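Local atomic coordinates of taurocyamine kinase (Schistosoma mansoni, PDB entry 4WOD), a protein that reversibly transfers a phosphate group from ATP to taurocyamine, giving N-phosphotaurocyamine and ADP, with magnesium as cofactor. Residues P291-I296 with G317-S322; E4-L9 with D30-Y35. The protein carries 4 engineered substitutions. All blocks are in the same frame, centred on the assembly; numbering follows the deposited sequence.

Interaction 1: P291-I296 with G317-S322; sequences PNFKEI and GIYDLS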
loop_
_atom_site.group_PDB
_atom_site.type_symbol
_atom_site.label_atom_id
_atom_site.label_comp_id
_atom_site.label_asym_id
_atom_site.label_seq_id
_atom_site.Cartn_x
_atom_site.Cartn_y
_atom_site.Cartn_z
ATOM N N PRO A 291 -2.546 -7.446 4.532
ATOM C CA PRO A 291 -2.776 -6.655 3.314
ATOM C C PRO A 291 -2.054 -5.314 3.331
ATOM O O PRO A 291 -1.555 -4.874 2.287
ATOM C CB PRO A 291 -4.290 -6.468 3.307
ATOM C CG PRO A 291 -4.804 -7.690 4.001
ATOM C CD PRO A 291 -3.806 -7.941 5.112
ATOM N N ASN A 292 -1.978 -4.690 4.502
ATOM C CA ASN A 292 -1.294 -3.423 4.651
ATOM C C ASN A 292 0.074 -3.535 5.355
ATOM O O ASN A 292 0.486 -2.605 6.055
ATOM C CB ASN A 292 -2.193 -2.439 5.411
ATOM C CG ASN A 292 -2.622 -2.973 6.762
ATOM O OD1 ASN A 292 -2.653 -4.186 6.974
ATOM N ND2 ASN A 292 -2.949 -2.070 7.687
ATOM N N PHE A 293 0.757 -4.664 5.162
ATOM C CA PHE A 293 2.126 -4.895 5.665
ATOM C C PHE A 293 3.031 -3.677 5.490
ATOM O O PHE A 293 3.570 -3.152 6.458
ATOM C CB PHE A 293 2.737 -6.117 4.954
ATOM C CG PHE A 293 4.222 -6.328 5.211
ATOM C CD1 PHE A 293 4.711 -6.504 6.498
ATOM C CD2 PHE A 293 5.121 -6.408 4.143
ATOM C CE1 PHE A 293 6.076 -6.720 6.718
ATOM C CE2 PHE A 293 6.477 -6.628 4.354
ATOM C CZ PHE A 293 6.955 -6.783 5.645
ATOM N N LYS A 294 3.174 -3.206 4.254
ATOM C CA LYS A 294 3.986 -2.012 3.987
ATOM C C LYS A 294 3.574 -0.800 4.834
ATOM O O LYS A 294 4.432 -0.115 5.410
ATOM C CB LYS A 294 3.920 -1.643 2.500
ATOM C CG LYS A 294 4.476 -2.718 1.568
ATOM C CD LYS A 294 5.979 -2.876 1.737
ATOM C CE LYS A 294 6.568 -3.963 0.828
ATOM N NZ LYS A 294 6.473 -3.643 -0.625
ATOM N N GLU A 295 2.275 -0.535 4.921
ATOM C CA GLU A 295 1.801 0.632 5.644
ATOM C C GLU A 295 2.086 0.456 7.126
ATOM O O GLU A 295 2.469 1.412 7.802
ATOM C CB GLU A 295 0.305 0.871 5.402
ATOM C CG GLU A 295 -0.056 1.306 3.958
ATOM C CD GLU A 295 0.147 0.198 2.903
ATOM O OE1 GLU A 295 0.244 -0.998 3.273
ATOM O OE2 GLU A 295 0.223 0.526 1.692
ATOM N N ILE A 296 1.913 -0.773 7.614
ATOM C CA ILE A 296 2.188 -1.090 9.017
ATOM C C ILE A 296 3.644 -0.775 9.355
ATOM O O ILE A 296 3.925 -0.098 10.351
ATOM C CB ILE A 296 1.887 -2.562 9.338
ATOM C CG1 ILE A 296 0.391 -2.844 9.159
ATOM C CG2 ILE A 296 2.313 -2.898 10.774
ATOM C CD1 ILE A 296 -0.028 -4.229 9.588
ATOM N N GLY A 317 9.132 -15.256 3.809
ATOM C CA GLY A 317 8.777 -14.643 5.071
ATOM C C GLY A 317 9.982 -14.050 5.775
ATOM O O GLY A 317 9.863 -13.557 6.896
ATOM N N ILE A 318 11.141 -14.091 5.123
ATOM C CA ILE A 318 12.323 -13.415 5.650
ATOM C C ILE A 318 12.502 -12.053 4.986
ATOM O O ILE A 318 12.640 -11.968 3.770
ATOM C CB ILE A 318 13.597 -14.239 5.455
ATOM C CG1 ILE A 318 13.495 -15.553 6.228
ATOM C CG2 ILE A 318 14.800 -13.453 5.935
ATOM C CD1 ILE A 318 14.778 -16.333 6.268
ATOM N N TYR A 319 12.497 -10.995 5.791
ATOM C CA TYR A 319 12.590 -9.639 5.263
ATOM C C TYR A 319 13.704 -8.849 5.895
ATOM O O TYR A 319 14.076 -9.092 7.042
ATOM C CB TYR A 319 11.279 -8.883 5.469
ATOM C CG TYR A 319 10.201 -9.357 4.539
ATOM C CD1 TYR A 319 9.873 -8.624 3.396
ATOM C CD2 TYR A 319 9.536 -10.554 4.777
ATOM C CE1 TYR A 319 8.898 -9.063 2.529
ATOM C CE2 TYR A 319 8.570 -11.007 3.917
ATOM C CZ TYR A 319 8.239 -10.255 2.800
ATOM O OH TYR A 319 7.262 -10.711 1.944
ATOM N N ASP A 320 14.221 -7.897 5.126
ATOM C CA ASP A 320 15.107 -6.869 5.649
ATOM C C ASP A 320 14.240 -5.715 6.147
ATOM O O ASP A 320 13.422 -5.167 5.401
ATOM C CB ASP A 320 16.090 -6.405 4.570
ATOM C CG ASP A 320 17.129 -5.425 5.098
ATOM O OD1 ASP A 320 16.801 -4.228 5.238
ATOM O OD2 ASP A 320 18.282 -5.845 5.356
ATOM N N LEU A 321 14.399 -5.375 7.421
ATOM C CA LEU A 321 13.661 -4.290 8.055
ATOM C C LEU A 321 14.654 -3.245 8.515
ATOM O O LEU A 321 15.524 -3.571 9.308
ATOM C CB LEU A 321 12.860 -4.794 9.262
ATOM C CG LEU A 321 11.887 -5.945 8.996
ATOM C CD1 LEU A 321 11.286 -6.407 10.303
ATOM C CD2 LEU A 321 10.799 -5.483 8.032
ATOM N N SER A 322 14.526 -2.011 8.039
ATOM C CA SER A 322 15.450 -0.931 8.438
ATOM C C SER A 322 14.734 0.388 8.791
ATOM O O SER A 322 13.575 0.574 8.449
ATOM C CB SER A 322 16.471 -0.675 7.322
ATOM O OG SER A 322 15.834 -0.333 6.108
#

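Interaction 2: E4-L9 with D30-Y35; sequences ESLQNL and DIVKKY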
loop_
_atom_site.group_PDB
_atom_site.type_symbol
_atom_site.label_atom_id
_atom_site.label_comp_id
_atom_site.label_asym_id
_atom_site.label_seq_id
_atom_site.Cartn_x
_atom_site.Cartn_y
_atom_site.Cartn_z
ATOM N N GLU A 4 25.444 12.572 -23.399
ATOM C CA GLU A 4 24.667 13.472 -24.270
ATOM C C GLU A 4 24.362 14.835 -23.634
ATOM O O GLU A 4 24.415 14.997 -22.403
ATOM C CB GLU A 4 23.342 12.813 -24.675
ATOM C CG GLU A 4 23.515 11.466 -25.332
ATOM C CD GLU A 4 22.381 11.101 -26.287
ATOM O OE1 GLU A 4 22.147 9.885 -26.454
ATOM O OE2 GLU A 4 21.754 12.008 -26.887
ATOM N N SER A 5 24.036 15.815 -24.473
ATOM C CA SER A 5 23.478 17.073 -23.969
ATOM C C SER A 5 22.336 16.867 -22.975
ATOM O O SER A 5 21.536 15.924 -23.087
ATOM C CB SER A 5 22.995 17.955 -25.122
ATOM O OG SER A 5 21.928 17.322 -25.789
ATOM N N LEU A 6 22.290 17.752 -21.986
ATOM C CA LEU A 6 21.199 17.771 -21.020
ATOM C C LEU A 6 19.833 17.863 -21.712
ATOM O O LEU A 6 18.899 17.139 -21.357
ATOM C CB LEU A 6 21.383 18.937 -20.043
ATOM C CG LEU A 6 20.363 19.110 -18.916
ATOM C CD1 LEU A 6 20.387 17.909 -17.970
ATOM C CD2 LEU A 6 20.645 20.414 -18.184
ATOM N N GLN A 7 19.722 18.705 -22.733
ATOM C CA GLN A 7 18.436 18.783 -23.425
ATOM C C GLN A 7 18.049 17.440 -24.051
ATOM O O GLN A 7 16.870 17.062 -23.997
ATOM C CB GLN A 7 18.440 19.894 -24.482
ATOM C CG GLN A 7 19.528 19.772 -25.519
ATOM C CD GLN A 7 19.539 20.947 -26.496
ATOM O OE1 GLN A 7 18.784 21.911 -26.347
ATOM N NE2 GLN A 7 20.394 20.862 -27.495
ATOM N N ASN A 8 19.014 16.706 -24.616
ATOM C CA ASN A 8 18.719 15.381 -25.176
ATOM C C ASN A 8 18.224 14.422 -24.124
ATOM O O ASN A 8 17.314 13.634 -24.358
ATOM C CB ASN A 8 19.946 14.745 -25.835
ATOM C CG ASN A 8 20.250 15.331 -27.204
ATOM O OD1 ASN A 8 19.737 16.388 -27.557
ATOM N ND2 ASN A 8 21.104 14.651 -27.966
ATOM N N LEU A 9 18.874 14.466 -22.970
ATOM C CA LEU A 9 18.578 13.538 -21.886
ATOM C C LEU A 9 17.181 13.836 -21.326
ATOM O O LEU A 9 16.409 12.923 -20.993
ATOM C CB LEU A 9 19.662 13.631 -20.790
ATOM C CG LEU A 9 21.078 13.110 -21.115
ATOM C CD1 LEU A 9 22.059 13.295 -19.928
ATOM C CD2 LEU A 9 21.059 11.660 -21.583
ATOM N N ASP A 30 12.766 25.055 -17.579
ATOM C CA ASP A 30 13.465 26.176 -16.954
ATOM C C ASP A 30 14.768 25.710 -16.314
ATOM O O ASP A 30 15.782 26.413 -16.354
ATOM C CB ASP A 30 12.582 26.860 -15.906
ATOM C CG ASP A 30 11.430 27.629 -16.529
ATOM O OD1 ASP A 30 11.439 27.813 -17.769
ATOM O OD2 ASP A 30 10.525 28.053 -15.778
ATOM N N ILE A 31 14.721 24.525 -15.713
ATOM C CA ILE A 31 15.898 23.958 -15.061
ATOM C C ILE A 31 16.995 23.664 -16.090
ATOM O O ILE A 31 18.163 23.975 -15.878
ATOM C CB ILE A 31 15.541 22.665 -14.283
ATOM C CG1 ILE A 31 14.848 23.008 -12.952
ATOM C CG2 ILE A 31 16.795 21.801 -14.058
ATOM C CD1 ILE A 31 15.756 23.724 -11.909
ATOM N N VAL A 32 16.608 23.072 -17.211
ATOM C CA VAL A 32 17.554 22.801 -18.297
ATOM C C VAL A 32 18.174 24.091 -18.820
ATOM O O VAL A 32 19.387 24.173 -19.032
ATOM C CB VAL A 32 16.875 22.049 -19.456
ATOM C CG1 VAL A 32 17.777 22.006 -20.702
ATOM C CG2 VAL A 32 16.502 20.649 -19.024
ATOM N N LYS A 33 17.335 25.102 -19.018
ATOM C CA LYS A 33 17.795 26.393 -19.528
ATOM C C LYS A 33 18.787 27.043 -18.575
ATOM O O LYS A 33 19.789 27.619 -18.990
ATOM C CB LYS A 33 16.605 27.318 -19.752
ATOM C CG LYS A 33 16.930 28.556 -20.550
ATOM C CD LYS A 33 15.672 29.033 -21.267
ATOM C CE LYS A 33 15.042 27.873 -22.038
ATOM N NZ LYS A 33 13.611 28.108 -22.396
ATOM N N LYS A 34 18.502 26.935 -17.283
ATOM C CA LYS A 34 19.362 27.529 -16.276
ATOM C C LYS A 34 20.733 26.850 -16.196
ATOM O O LYS A 34 21.748 27.526 -16.069
ATOM C CB LYS A 34 18.682 27.480 -14.910
ATOM C CG LYS A 34 19.500 28.128 -13.814
ATOM C CD LYS A 34 18.688 28.267 -12.538
ATOM C CE LYS A 34 19.403 29.203 -11.576
ATOM N NZ LYS A 34 18.749 29.203 -10.251
ATOM N N TYR A 35 20.765 25.518 -16.274
ATOM C CA TYR A 35 21.973 24.774 -15.919
ATOM C C TYR A 35 22.733 24.081 -17.055
ATOM O O TYR A 35 23.724 23.409 -16.804
ATOM C CB TYR A 35 21.616 23.717 -14.881
ATOM C CG TYR A 35 21.191 24.262 -13.522
ATOM C CD1 TYR A 35 21.971 25.196 -12.841
ATOM C CD2 TYR A 35 20.027 23.806 -12.913
ATOM C CE1 TYR A 35 21.582 25.675 -11.593
ATOM C CE2 TYR A 35 19.635 24.276 -11.664
ATOM C CZ TYR A 35 20.417 25.202 -11.011
ATOM O OH TYR A 35 20.022 25.643 -9.770
#

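Interaction 1: P291-I296 with G317-S322
Phe-293 swings its ring out from the first turn of helix 293-299 with CG trans to the backbone N (chi1 170°), and Tyr-319 leans across from strand 318-323 with CG trans to its own carbonyl carbon (chi1 -73°). Long side chains are needed here, because even the nearest pair of CA atoms, those of Phe-293 and Tyr-319, stands 11.5 Å apart. The rings meet as a T-shaped, edge-to-face pair: Phe-293 turns its edge to one face of Tyr-319, with ring centroids 5.2 Å apart and planes inclined at 65°, some way short of perpendicular. Phe-293 CE2 makes the closest approach, 3.9 Å from Tyr-319 CE1. Beside it, Phe-293 CZ stands over the same face at 4.1 Å from Tyr-319 CD1, displaced toward the rim of the ring and away from its centre. The edge of the tyrosine ring has Gly-317 O in its plane. Leu-321, two residues along the strand, makes a looser approach to the phenylalanine from the same side of the sheet. Pro-304 of the outermost strand 302-306 also touches Phe-293, as does Ile-284, while Tyr-319 is tied through its backbone to Ala-282 of the neighbouring strand. The aromatic pair thus joins a short helix to the face of an antiparallel sheet, close to Gly-306 of the predicted ATP site; such a helix-flanked antiparallel sheet is characteristic of the phosphagen kinase catalytic domain.

Interaction 2: E4-L9 with D30-Y35
Two short helices of the small, all-helical N-terminal domain of a phosphagen kinase, 6-14 and 29-35, meet here through a leucine and a valine. Leu-6, in the first turn of its helix, extends CG trans to the backbone N (chi1 -178°) and reaches the other backbone: its CD2 lies 3.9 Å from Val-32 CA. The two side chains run alongside and past each other in opposite directions, and both valine methyls take part, CG1 at 4.1 Å from Leu-6 CD2 and CG2 at 4.2 Å from the branch point of the leucine, Leu-6 CG. Val-32 CG1 also rests near the backbone of Gln-7, 4.3 Å from its CA, at the exposed margin of the contact. At the start of the leucine's helix two side-chain bonds form within the segment. Ser-5, the N-cap, accepts a bond at OG from Asn-8 N (3.2 Å), and Asn-8 ND2 gives a nearly straight bond to Glu-4 OE2 (2.9 Å, 164°) that lies almost in the amide plane. Val-50 of helix 46-55 and Gln-36 also touch Leu-6, and Leu-27 and Gln-10 adjoin Val-32. Between the helices the contact is purely van der Waals and hydrophobic: methyl groups and backbone carbons set the spacing without a directional bond, while the Ser-5 hydroxyl and the Asn-8 side-chain nitrogen make their bonds within 4-9.

How the interactions relate
Both contacts belong to the first of the two approximate repeats, residues 1-363, but to different parts of it: interaction 2 lies in the N-terminal helical domain and interaction 1 in the catalytic domain. Their centres are 39 Å apart and their nearest atoms about 28 Å, so they do not touch. Both segments of interaction 2 precede those of interaction 1 in the sequence. The bound arginine draws on both domains, with Ala-59 to Leu-61, Arg-63 and Tyr-84 from one and Glu-222, Cys-268, Ser-270 and Asn-271 from the other. Interaction 1 borders the predicted ATP site: the Tyr-319 side chain is about 4 Å from Gly-306 and about 7 Å from the His-281 side chain. Interaction 2 is remote from these nucleotide-binding residues.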